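Local coordinates for protein D-aminoacid aminotransferase-like PLP-dependent enzyme (Haemophilus somnus, PDB 3CEB) that is probably a 4-amino-4-deoxychorismate lyase of the class IV aminotransferase family that uses covalently bound pyridoxal phosphate, at residues Trp3-Phe8 against Asp74-Cys79; Glu9-Glu14 against Lys19-His24; Ala47-Lys52 against Cys66-Asn71. All blocks are in the same frame, centred on the assembly; numbering follows the deposited sequence.

In the fold
All three contacts involve the N-terminal antiparallel sheet of this class IV fold, in which strand 63-70 runs between strands 7-14 and 75-82. Contacts 1 and 2 divide strand 7-14 between them, and their centres are about 15 Å apart. Contact 3 has its centre about 9 Å from each of the other two, and its strand is bonded to both: Val76 N lies 2.9 Å from Asp69 O, and Glu9 O lies 2.9 Å from Ile68 N. Helices 21-35 and 46-51 follow each other in the chain and pack through Ile21 and Ala47. Ser105, two residues after the cofactor-bearing Lys103 in sequence, hydrogen-bonds the backbone of Phe5 and Pro6 in contact 1.

Contact 1: Trp3-Phe8 against Asp74-Cys79; sequences WQFPLF and DYVLQC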
loop_
_atom_site.group_PDB
_atom_site.type_symbol
_atom_site.label_atom_id
_atom_site.label_comp_id
_atom_site.label_asym_id
_atom_site.label_seq_id
_atom_site.Cartn_x
_atom_site.Cartn_y
_atom_site.Cartn_z
ATOM N N TRP A 3 -2.878 -8.335 18.273
ATOM C CA TRP A 3 -1.995 -7.620 19.145
ATOM C C TRP A 3 -0.551 -7.962 18.961
ATOM O O TRP A 3 0.295 -7.132 19.110
ATOM C CB TRP A 3 -2.323 -7.853 20.582
ATOM C CG TRP A 3 -3.525 -7.244 21.061
ATOM C CD1 TRP A 3 -3.935 -5.999 20.864
ATOM C CD2 TRP A 3 -4.486 -7.864 21.872
ATOM N NE1 TRP A 3 -5.104 -5.792 21.481
ATOM C CE2 TRP A 3 -5.465 -6.935 22.124
ATOM C CE3 TRP A 3 -4.604 -9.125 22.418
ATOM C CZ2 TRP A 3 -6.553 -7.217 22.894
ATOM C CZ3 TRP A 3 -5.673 -9.398 23.157
ATOM C CH2 TRP A 3 -6.637 -8.455 23.400
ATOM N N GLN A 4 -0.251 -9.202 18.691
ATOM C CA GLN A 4 1.185 -9.545 18.698
ATOM C C GLN A 4 1.892 -9.454 17.348
ATOM O O GLN A 4 3.093 -9.670 17.276
ATOM C CB GLN A 4 1.424 -10.915 19.317
ATOM C CG GLN A 4 0.908 -12.087 18.498
ATOM C CD GLN A 4 0.707 -13.206 19.428
ATOM O OE1 GLN A 4 0.082 -13.013 20.496
ATOM N NE2 GLN A 4 1.260 -14.382 19.096
ATOM N N PHE A 5 1.133 -9.119 16.308
ATOM C CA PHE A 5 1.670 -8.911 14.994
ATOM C C PHE A 5 1.455 -7.464 14.604
ATOM O O PHE A 5 0.367 -7.078 14.199
ATOM C CB PHE A 5 0.938 -9.807 14.031
ATOM C CG PHE A 5 1.042 -11.248 14.380
ATOM C CD1 PHE A 5 2.229 -11.934 14.177
ATOM C CD2 PHE A 5 -0.035 -11.923 14.913
ATOM C CE1 PHE A 5 2.327 -13.235 14.523
ATOM C CE2 PHE A 5 0.071 -13.235 15.260
ATOM C CZ PHE A 5 1.235 -13.889 15.050
ATOM N N PRO A 6 2.494 -6.654 14.688
ATOM C CA PRO A 6 2.315 -5.222 14.504
ATOM C C PRO A 6 2.588 -4.691 13.113
ATOM O O PRO A 6 2.465 -3.504 12.872
ATOM C CB PRO A 6 3.344 -4.660 15.449
ATOM C CG PRO A 6 4.463 -5.654 15.326
ATOM C CD PRO A 6 3.825 -6.990 15.205
ATOM N N LEU A 7 2.941 -5.571 12.208
ATOM C CA LEU A 7 3.160 -5.204 10.816
ATOM C C LEU A 7 2.450 -6.209 9.879
ATOM O O LEU A 7 2.146 -7.333 10.262
ATOM C CB LEU A 7 4.665 -5.239 10.514
ATOM C CG LEU A 7 5.592 -4.317 11.296
ATOM C CD1 LEU A 7 7.058 -4.720 11.158
ATOM C CD2 LEU A 7 5.380 -2.913 10.841
ATOM N N PHE A 8 2.197 -5.805 8.640
ATOM C CA PHE A 8 1.664 -6.742 7.627
ATOM C C PHE A 8 1.985 -6.382 6.173
ATOM O O PHE A 8 2.495 -5.295 5.878
ATOM C CB PHE A 8 0.170 -6.897 7.781
ATOM C CG PHE A 8 -0.626 -5.679 7.413
ATOM C CD1 PHE A 8 -0.728 -4.625 8.270
ATOM C CD2 PHE A 8 -1.346 -5.630 6.216
ATOM C CE1 PHE A 8 -1.518 -3.520 7.941
ATOM C CE2 PHE A 8 -2.125 -4.528 5.890
ATOM C CZ PHE A 8 -2.201 -3.482 6.736
ATOM N N ASP A 74 7.246 -14.987 13.712
ATOM C CA ASP A 74 6.094 -15.777 13.274
ATOM C C ASP A 74 5.243 -14.930 12.350
ATOM O O ASP A 74 5.460 -13.729 12.207
ATOM C CB ASP A 74 5.288 -16.176 14.479
ATOM C CG ASP A 74 4.318 -17.315 14.229
ATOM O OD1 ASP A 74 4.331 -18.020 13.199
ATOM O OD2 ASP A 74 3.538 -17.552 15.163
ATOM N N TYR A 75 4.263 -15.558 11.733
ATOM C CA TYR A 75 3.417 -14.877 10.767
ATOM C C TYR A 75 2.074 -15.595 10.770
ATOM O O TYR A 75 1.950 -16.699 11.297
ATOM C CB TYR A 75 4.050 -14.887 9.365
ATOM C CG TYR A 75 4.029 -16.253 8.730
ATOM C CD1 TYR A 75 2.918 -16.687 8.024
ATOM C CD2 TYR A 75 5.100 -17.137 8.891
ATOM C CE1 TYR A 75 2.866 -17.971 7.438
ATOM C CE2 TYR A 75 5.051 -18.447 8.357
ATOM C CZ TYR A 75 3.931 -18.857 7.606
ATOM O OH TYR A 75 3.879 -20.124 7.044
ATOM N N VAL A 76 1.077 -14.927 10.232
ATOM C CA VAL A 76 -0.226 -15.496 9.977
ATOM C C VAL A 76 -0.611 -15.084 8.552
ATOM O O VAL A 76 -0.486 -13.904 8.128
ATOM C CB VAL A 76 -1.291 -14.999 11.000
ATOM C CG1 VAL A 76 -2.672 -15.408 10.581
ATOM C CG2 VAL A 76 -1.019 -15.569 12.400
ATOM N N LEU A 77 -1.038 -16.080 7.793
ATOM C CA LEU A 77 -1.545 -15.855 6.442
ATOM C C LEU A 77 -3.014 -16.014 6.502
ATOM O O LEU A 77 -3.504 -16.905 7.136
ATOM C CB LEU A 77 -1.013 -16.876 5.458
ATOM C CG LEU A 77 -1.690 -16.906 4.088
ATOM C CD1 LEU A 77 -1.419 -15.634 3.246
ATOM C CD2 LEU A 77 -1.192 -18.126 3.367
ATOM N N GLN A 78 -3.685 -15.109 5.822
ATOM C CA GLN A 78 -5.130 -15.065 5.683
ATOM C C GLN A 78 -5.506 -14.718 4.245
ATOM O O GLN A 78 -4.960 -13.797 3.668
ATOM C CB GLN A 78 -5.693 -13.982 6.553
ATOM C CG GLN A 78 -5.860 -14.361 7.987
ATOM C CD GLN A 78 -6.452 -13.227 8.763
ATOM O OE1 GLN A 78 -5.787 -12.221 8.995
ATOM N NE2 GLN A 78 -7.707 -13.363 9.144
ATOM N N CYS A 79 -6.463 -15.431 3.674
ATOM C CA CYS A 79 -6.799 -15.177 2.287
ATOM C C CYS A 79 -8.232 -14.889 2.150
ATOM O O CYS A 79 -9.024 -15.568 2.749
ATOM C CB CYS A 79 -6.481 -16.413 1.472
ATOM S SG CYS A 79 -4.875 -17.119 1.906
#
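Phe5 overlaps the backbone of Asp74 and the side chain of Val76. Through Phe5 CE1 the ring comes within 3.9 Å of Asp74 O, which lies at the edge near the ring plane; CE1 of Phe5 is also 4.2 Å from Asp74 CB. Through CE2 of Phe5 it meets Val76 CG2 at 3.8 Å in an oblique approach, the two side chains crossing at about a right angle. With CG anti to the carbonyl carbon (chi1 -59°), the Phe5 ring is directed at residues 74-76, while Val76 points CG2 at the ring with CG1 anti to its own backbone N (chi1 170°). Gln4 CG rests over one face of the ring, 3.5 Å above its plane and offset toward the rim. Asp74 also turns back on its own chain, with Tyr75 N making a weak bond of 2.9 Å to Asp74 OD1. Asn71 ties the two sides together, giving ND2 to Gln4 O and accepting Asp74 N at OD1. With Phe5 and Tyr75 CA atoms 7.5 Å apart, an aromatic side chain from the segment leading into strand 7-14 reaches past the end of strand 63-70 to the start of strand 75-82 in an antiparallel sheet.

Contact 2: Glu9-Glu14 against Lys19-His24; sequences ETILIE and KNISYH. With SO4 (sulfate ion), chain C.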
loop_
_atom_site.group_PDB
_atom_site.type_symbol
_atom_site.label_atom_id
_atom_site.label_comp_id
_atom_site.label_asym_id
_atom_site.label_seq_id
_atom_site.Cartn_x
_atom_site.Cartn_y
_atom_site.Cartn_z
ATOM N N GLU A 9 1.703 -7.345 5.298
ATOM C CA GLU A 9 1.866 -7.197 3.856
ATOM C C GLU A 9 0.563 -7.694 3.215
ATOM O O GLU A 9 -0.036 -8.656 3.692
ATOM C CB GLU A 9 3.059 -8.023 3.354
ATOM C CG GLU A 9 4.430 -7.415 3.700
ATOM C CD GLU A 9 4.753 -6.148 2.893
ATOM O OE1 GLU A 9 4.284 -6.053 1.744
ATOM O OE2 GLU A 9 5.452 -5.239 3.422
ATOM N N THR A 10 0.100 -7.033 2.167
ATOM C CA THR A 10 -1.086 -7.473 1.456
ATOM C C THR A 10 -0.664 -7.805 0.041
ATOM O O THR A 10 -0.187 -6.941 -0.688
ATOM C CB THR A 10 -2.133 -6.371 1.452
ATOM O OG1 THR A 10 -2.410 -6.034 2.805
ATOM C CG2 THR A 10 -3.429 -6.797 0.805
ATOM N N ILE A 11 -0.840 -9.068 -0.324
ATOM C CA ILE A 11 -0.416 -9.565 -1.602
ATOM C C ILE A 11 -1.585 -9.954 -2.477
ATOM O O ILE A 11 -2.553 -10.582 -2.042
ATOM C CB ILE A 11 0.489 -10.771 -1.401
ATOM C CG1 ILE A 11 1.733 -10.340 -0.581
ATOM C CG2 ILE A 11 0.834 -11.417 -2.762
ATOM C CD1 ILE A 11 2.373 -11.466 0.189
ATOM N N LEU A 12 -1.498 -9.550 -3.735
ATOM C CA LEU A 12 -2.530 -9.864 -4.712
ATOM C C LEU A 12 -2.176 -11.159 -5.448
ATOM O O LEU A 12 -1.031 -11.390 -5.797
ATOM C CB LEU A 12 -2.645 -8.707 -5.696
ATOM C CG LEU A 12 -3.527 -8.841 -6.933
ATOM C CD1 LEU A 12 -4.979 -9.061 -6.557
ATOM C CD2 LEU A 12 -3.357 -7.585 -7.821
ATOM N N ILE A 13 -3.165 -12.018 -5.597
ATOM C CA ILE A 13 -3.103 -13.110 -6.540
ATOM C C ILE A 13 -4.003 -12.668 -7.683
ATOM O O ILE A 13 -5.161 -12.338 -7.485
ATOM C CB ILE A 13 -3.640 -14.423 -5.987
ATOM C CG1 ILE A 13 -3.028 -14.732 -4.593
ATOM C CG2 ILE A 13 -3.391 -15.526 -6.977
ATOM C CD1 ILE A 13 -1.552 -14.663 -4.479
ATOM N N GLU A 14 -3.469 -12.641 -8.885
ATOM C CA GLU A 14 -4.261 -12.229 -10.044
ATOM C C GLU A 14 -3.929 -13.088 -11.212
ATOM O O GLU A 14 -2.770 -13.268 -11.540
ATOM C CB GLU A 14 -3.978 -10.762 -10.390
ATOM C CG GLU A 14 -4.488 -10.324 -11.752
ATOM C CD GLU A 14 -4.178 -8.872 -11.991
ATOM O OE1 GLU A 14 -3.085 -8.411 -11.608
ATOM O OE2 GLU A 14 -5.032 -8.165 -12.551
ATOM N N LYS A 19 1.470 -11.415 -7.198
ATOM C CA LYS A 19 2.050 -10.243 -7.856
ATOM C C LYS A 19 3.073 -9.471 -7.038
ATOM O O LYS A 19 2.897 -9.270 -5.834
ATOM C CB LYS A 19 0.929 -9.279 -8.216
ATOM C CG LYS A 19 -0.058 -9.840 -9.214
ATOM C CD LYS A 19 0.651 -10.261 -10.487
ATOM C CE LYS A 19 -0.253 -10.037 -11.654
ATOM N NZ LYS A 19 0.348 -10.419 -12.965
ATOM N N ASN A 20 4.115 -8.993 -7.727
ATOM C CA ASN A 20 5.113 -8.084 -7.137
ATOM C C ASN A 20 5.730 -8.649 -5.890
ATOM O O ASN A 20 6.076 -7.937 -4.961
ATOM C CB ASN A 20 4.471 -6.739 -6.844
ATOM C CG ASN A 20 3.997 -6.035 -8.113
ATOM O OD1 ASN A 20 4.558 -6.224 -9.205
ATOM N ND2 ASN A 20 2.982 -5.196 -7.972
ATOM N N ILE A 21 5.896 -9.960 -5.893
ATOM C CA ILE A 21 6.342 -10.670 -4.706
ATOM C C ILE A 21 7.704 -10.161 -4.244
ATOM O O ILE A 21 7.895 -9.941 -3.060
ATOM C CB ILE A 21 6.301 -12.268 -4.862
ATOM C CG1 ILE A 21 6.182 -12.884 -3.485
ATOM C CG2 ILE A 21 7.521 -12.816 -5.626
ATOM C CD1 ILE A 21 4.948 -12.359 -2.795
ATOM N N SER A 22 8.649 -9.912 -5.130
ATOM C CA SER A 22 9.944 -9.504 -4.603
ATOM C C SER A 22 9.890 -8.135 -3.964
ATOM O O SER A 22 10.747 -7.792 -3.151
ATOM C CB SER A 22 11.017 -9.530 -5.660
ATOM O OG SER A 22 10.681 -8.640 -6.644
ATOM N N TYR A 23 8.877 -7.359 -4.334
ATOM C CA TYR A 23 8.752 -5.991 -3.793
ATOM C C TYR A 23 8.263 -6.099 -2.382
ATOM O O TYR A 23 8.657 -5.325 -1.492
ATOM C CB TYR A 23 7.822 -5.112 -4.627
ATOM C CG TYR A 23 8.448 -4.694 -5.928
ATOM C CD1 TYR A 23 8.320 -5.467 -7.081
ATOM C CD2 TYR A 23 9.198 -3.546 -6.006
ATOM C CE1 TYR A 23 8.906 -5.063 -8.290
ATOM C CE2 TYR A 23 9.781 -3.158 -7.194
ATOM C CZ TYR A 23 9.641 -3.927 -8.324
ATOM O OH TYR A 23 10.254 -3.503 -9.497
ATOM N N HIS A 24 7.453 -7.117 -2.170
ATOM C CA HIS A 24 6.905 -7.344 -0.871
ATOM C C HIS A 24 8.003 -7.872 0.023
ATOM O O HIS A 24 8.137 -7.471 1.176
ATOM C CB HIS A 24 5.726 -8.306 -0.947
ATOM C CG HIS A 24 4.464 -7.694 -1.479
ATOM N ND1 HIS A 24 3.665 -6.860 -0.725
ATOM C CD2 HIS A 24 3.832 -7.843 -2.676
ATOM C CE1 HIS A 24 2.616 -6.496 -1.444
ATOM N NE2 HIS A 24 2.697 -7.066 -2.636
HETATM S S SO4 C . 8.292 -10.110 -8.811
HETATM O O1 SO4 C . 9.418 -10.374 -9.724
HETATM O O2 SO4 C . 6.998 -10.246 -9.523
HETATM O O3 SO4 C . 8.426 -8.771 -8.219
HETATM O O4 SO4 C . 8.339 -11.103 -7.731
HETATM O O HOH W 1 0.912 -7.952 -4.552
#
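In the N-terminal sheet of this class IV aminotransferase-like fold, strand 7-14 is followed by a short return through strand 17-18 into helix 21-35, and a histidine-carboxylate pair joins the first strand to the first turn of that helix. His24 ND1 donates to Glu9 OE1 at 2.7 Å in an almost straight bond (175°), with the oxygen in the imidazole plane. The carboxylate itself is turned 78° from the ring. Arg27 forms a salt bridge to OE2 of Glu9, so OE1 and OE2 each have a partner, which limits rotation of the carboxylate. Ile11 CG1 sits over the centre of one imidazole face, 3.8 Å from the centroid and 4° off the normal, a CH-pi contact; Ile11 CD1 continues to Ile21 CD1 at 4.0 Å. Further along, Lys19 N bonds Leu12 O at 2.9 Å. Lys19 CE passes 3.3 Å from Glu14 OE1, the side chains crossing at a slant with their charged ends beyond salt-bridge range. A sulfate, probably from the crystallisation liquor, is held by Ser22 OG. One water completes the junction, accepting from Leu12 N at 3.0 Å, donating to Lys19 O at 2.7 Å and bonding His24 NE2 at 2.8 Å.

Contact 3: Ala47-Lys52 against Cys66-Asn71; sequences AKIIAK and CRIDYN
Ile50 and Ile49 of the helix meet Ile68 and Cys66 of the strand through methyl and methylene groups alone. Ile50 CD1 lies 4.2 Å from Cys66 CB and 4.3 Å from Ile68 CD1, so this one methyl bridges two strand residues that sit on the same side of the sheet. Ile49 adds a looser touch through its CG2, 4.4 Å from Ile68 CD1, which makes the Ile68 terminal methyl the point where both helix residues converge. Different torsions place the two touching methyls: in Ile49 the first (chi1 -71°) sets CG2 anti to the backbone N and toward Ile68, whereas in Ile50 the second is folded (chi2 -55°) and brings CD1 to the strand. All four residues are buried.

The short axes approach to 11.0 Å, and their directions differ by 132°, so the helix runs roughly against the strand and at a marked slant to it. This is a helix packed on one face of an antiparallel sheet, here the N-terminal sheet of the class IV aminotransferase-like fold. Neighbouring strands widen the apolar layer: Ile11 and Leu77 touch Ile68, and Ile13 meets Cys66.

Arg67 and Asp69 alternate with these residues and point away from the helix side. There they pair side-on: Arg67 NE reaches Asp69 OD1 at 2.6 Å, on the syn side but somewhat out of the carboxylate plane, and NH2 of Arg67 meets the syn lone pair of Asp69 OD2 at 3.2 Å. Both oxygens lie close to the guanidinium plane, and the two bonds restrict rotation of that group, which also makes a cation-pi contact with Phe8. Before the helix, Asp45 OD1 bonds Lys48 N; after it, His53 ND1 donates to Ile49 O.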
loop_
_atom_site.group_PDB
_atom_site.type_symbol
_atom_site.label_atom_id
_atom_site.label_comp_id
_atom_site.label_asym_id
_atom_site.label_seq_id
_atom_site.Cartn_x
_atom_site.Cartn_y
_atom_site.Cartn_z
ATOM N N ALA A 47 7.525 -15.607 -0.805
ATOM C CA ALA A 47 7.127 -16.305 -2.031
ATOM C C ALA A 47 6.821 -17.751 -1.690
ATOM O O ALA A 47 5.833 -18.306 -2.149
ATOM C CB ALA A 47 8.216 -16.229 -3.110
ATOM N N LYS A 48 7.664 -18.365 -0.869
ATOM C CA LYS A 48 7.464 -19.781 -0.499
ATOM C C LYS A 48 6.172 -20.019 0.306
ATOM O O LYS A 48 5.513 -21.024 0.114
ATOM C CB LYS A 48 8.625 -20.327 0.282
ATOM C CG LYS A 48 9.895 -20.457 -0.511
ATOM C CD LYS A 48 10.918 -21.423 0.152
ATOM C CE LYS A 48 12.286 -21.375 -0.561
ATOM N NZ LYS A 48 13.208 -22.367 0.036
ATOM N N ILE A 49 5.825 -19.075 1.175
ATOM C CA ILE A 49 4.641 -19.177 1.996
ATOM C C ILE A 49 3.404 -19.231 1.120
ATOM O O ILE A 49 2.499 -20.021 1.327
ATOM C CB ILE A 49 4.512 -17.989 2.980
ATOM C CG1 ILE A 49 5.574 -18.122 4.059
ATOM C CG2 ILE A 49 3.115 -18.013 3.672
ATOM C CD1 ILE A 49 5.699 -16.908 5.002
ATOM N N ILE A 50 3.400 -18.389 0.107
ATOM C CA ILE A 50 2.254 -18.276 -0.779
ATOM C C ILE A 50 2.173 -19.494 -1.692
ATOM O O ILE A 50 1.154 -20.169 -1.774
ATOM C CB ILE A 50 2.386 -17.008 -1.660
ATOM C CG1 ILE A 50 2.317 -15.760 -0.773
ATOM C CG2 ILE A 50 1.322 -16.967 -2.754
ATOM C CD1 ILE A 50 1.094 -15.718 0.057
ATOM N N ALA A 51 3.281 -19.734 -2.376
ATOM C CA ALA A 51 3.375 -20.814 -3.364
ATOM C C ALA A 51 2.841 -22.096 -2.796
ATOM O O ALA A 51 2.162 -22.846 -3.513
ATOM C CB ALA A 51 4.825 -21.020 -3.871
ATOM N N LYS A 52 3.148 -22.368 -1.519
ATOM C CA LYS A 52 2.761 -23.676 -0.951
ATOM C C LYS A 52 1.257 -23.758 -0.629
ATOM O O LYS A 52 0.748 -24.835 -0.330
ATOM C CB LYS A 52 3.662 -24.145 0.195
ATOM C CG LYS A 52 3.668 -23.382 1.488
ATOM C CD LYS A 52 4.814 -23.979 2.335
ATOM C CE LYS A 52 5.100 -23.187 3.631
ATOM N NZ LYS A 52 6.188 -23.872 4.406
ATOM N N CYS A 66 -4.237 -11.766 -0.189
ATOM C CA CYS A 66 -3.509 -12.491 0.851
ATOM C C CYS A 66 -2.829 -11.509 1.765
ATOM O O CYS A 66 -2.060 -10.664 1.323
ATOM C CB CYS A 66 -2.416 -13.387 0.278
ATOM S SG CYS A 66 -2.983 -14.682 -0.805
ATOM N N ARG A 67 -3.127 -11.638 3.039
ATOM C CA ARG A 67 -2.550 -10.793 4.028
ATOM C C ARG A 67 -1.649 -11.612 4.926
ATOM O O ARG A 67 -2.074 -12.654 5.474
ATOM C CB ARG A 67 -3.666 -10.210 4.854
ATOM C CG ARG A 67 -3.201 -9.141 5.799
ATOM C CD ARG A 67 -4.368 -8.687 6.674
ATOM N NE ARG A 67 -3.890 -8.020 7.880
ATOM C CZ ARG A 67 -4.202 -6.775 8.190
ATOM N NH1 ARG A 67 -5.002 -6.083 7.395
ATOM N NH2 ARG A 67 -3.766 -6.235 9.307
ATOM N N ILE A 68 -0.402 -11.155 5.071
ATOM C CA ILE A 68 0.503 -11.786 5.979
ATOM C C ILE A 68 0.831 -10.817 7.099
ATOM O O ILE A 68 1.513 -9.828 6.874
ATOM C CB ILE A 68 1.805 -12.226 5.315
ATOM C CG1 ILE A 68 1.532 -13.237 4.188
ATOM C CG2 ILE A 68 2.727 -12.857 6.388
ATOM C CD1 ILE A 68 2.789 -13.637 3.355
ATOM N N ASP A 69 0.316 -11.088 8.301
ATOM C CA ASP A 69 0.679 -10.294 9.445
ATOM C C ASP A 69 1.912 -10.958 10.066
ATOM O O ASP A 69 1.978 -12.182 10.144
ATOM C CB ASP A 69 -0.445 -10.252 10.468
ATOM C CG ASP A 69 -1.609 -9.370 10.051
ATOM O OD1 ASP A 69 -2.417 -9.760 9.178
ATOM O OD2 ASP A 69 -1.742 -8.280 10.655
ATOM N N TYR A 70 2.900 -10.190 10.504
ATOM C CA TYR A 70 4.084 -10.801 11.097
ATOM C C TYR A 70 4.667 -10.034 12.271
ATOM O O TYR A 70 4.302 -8.874 12.512
ATOM C CB TYR A 70 5.171 -10.975 10.047
ATOM C CG TYR A 70 5.586 -9.679 9.413
ATOM C CD1 TYR A 70 4.852 -9.113 8.408
ATOM C CD2 TYR A 70 6.724 -9.028 9.828
ATOM C CE1 TYR A 70 5.247 -7.891 7.813
ATOM C CE2 TYR A 70 7.142 -7.809 9.247
ATOM C CZ TYR A 70 6.415 -7.245 8.251
ATOM O OH TYR A 70 6.852 -6.049 7.695
ATOM N N ASN A 71 5.530 -10.732 13.012
ATOM C CA ASN A 71 6.401 -10.100 13.972
ATOM C C ASN A 71 7.799 -10.578 13.742
ATOM O O ASN A 71 8.132 -10.997 12.630
ATOM C CB ASN A 71 6.002 -10.324 15.408
ATOM C CG ASN A 71 5.731 -11.740 15.739
ATOM O OD1 ASN A 71 6.464 -12.639 15.388
ATOM N ND2 ASN A 71 4.662 -11.941 16.439
#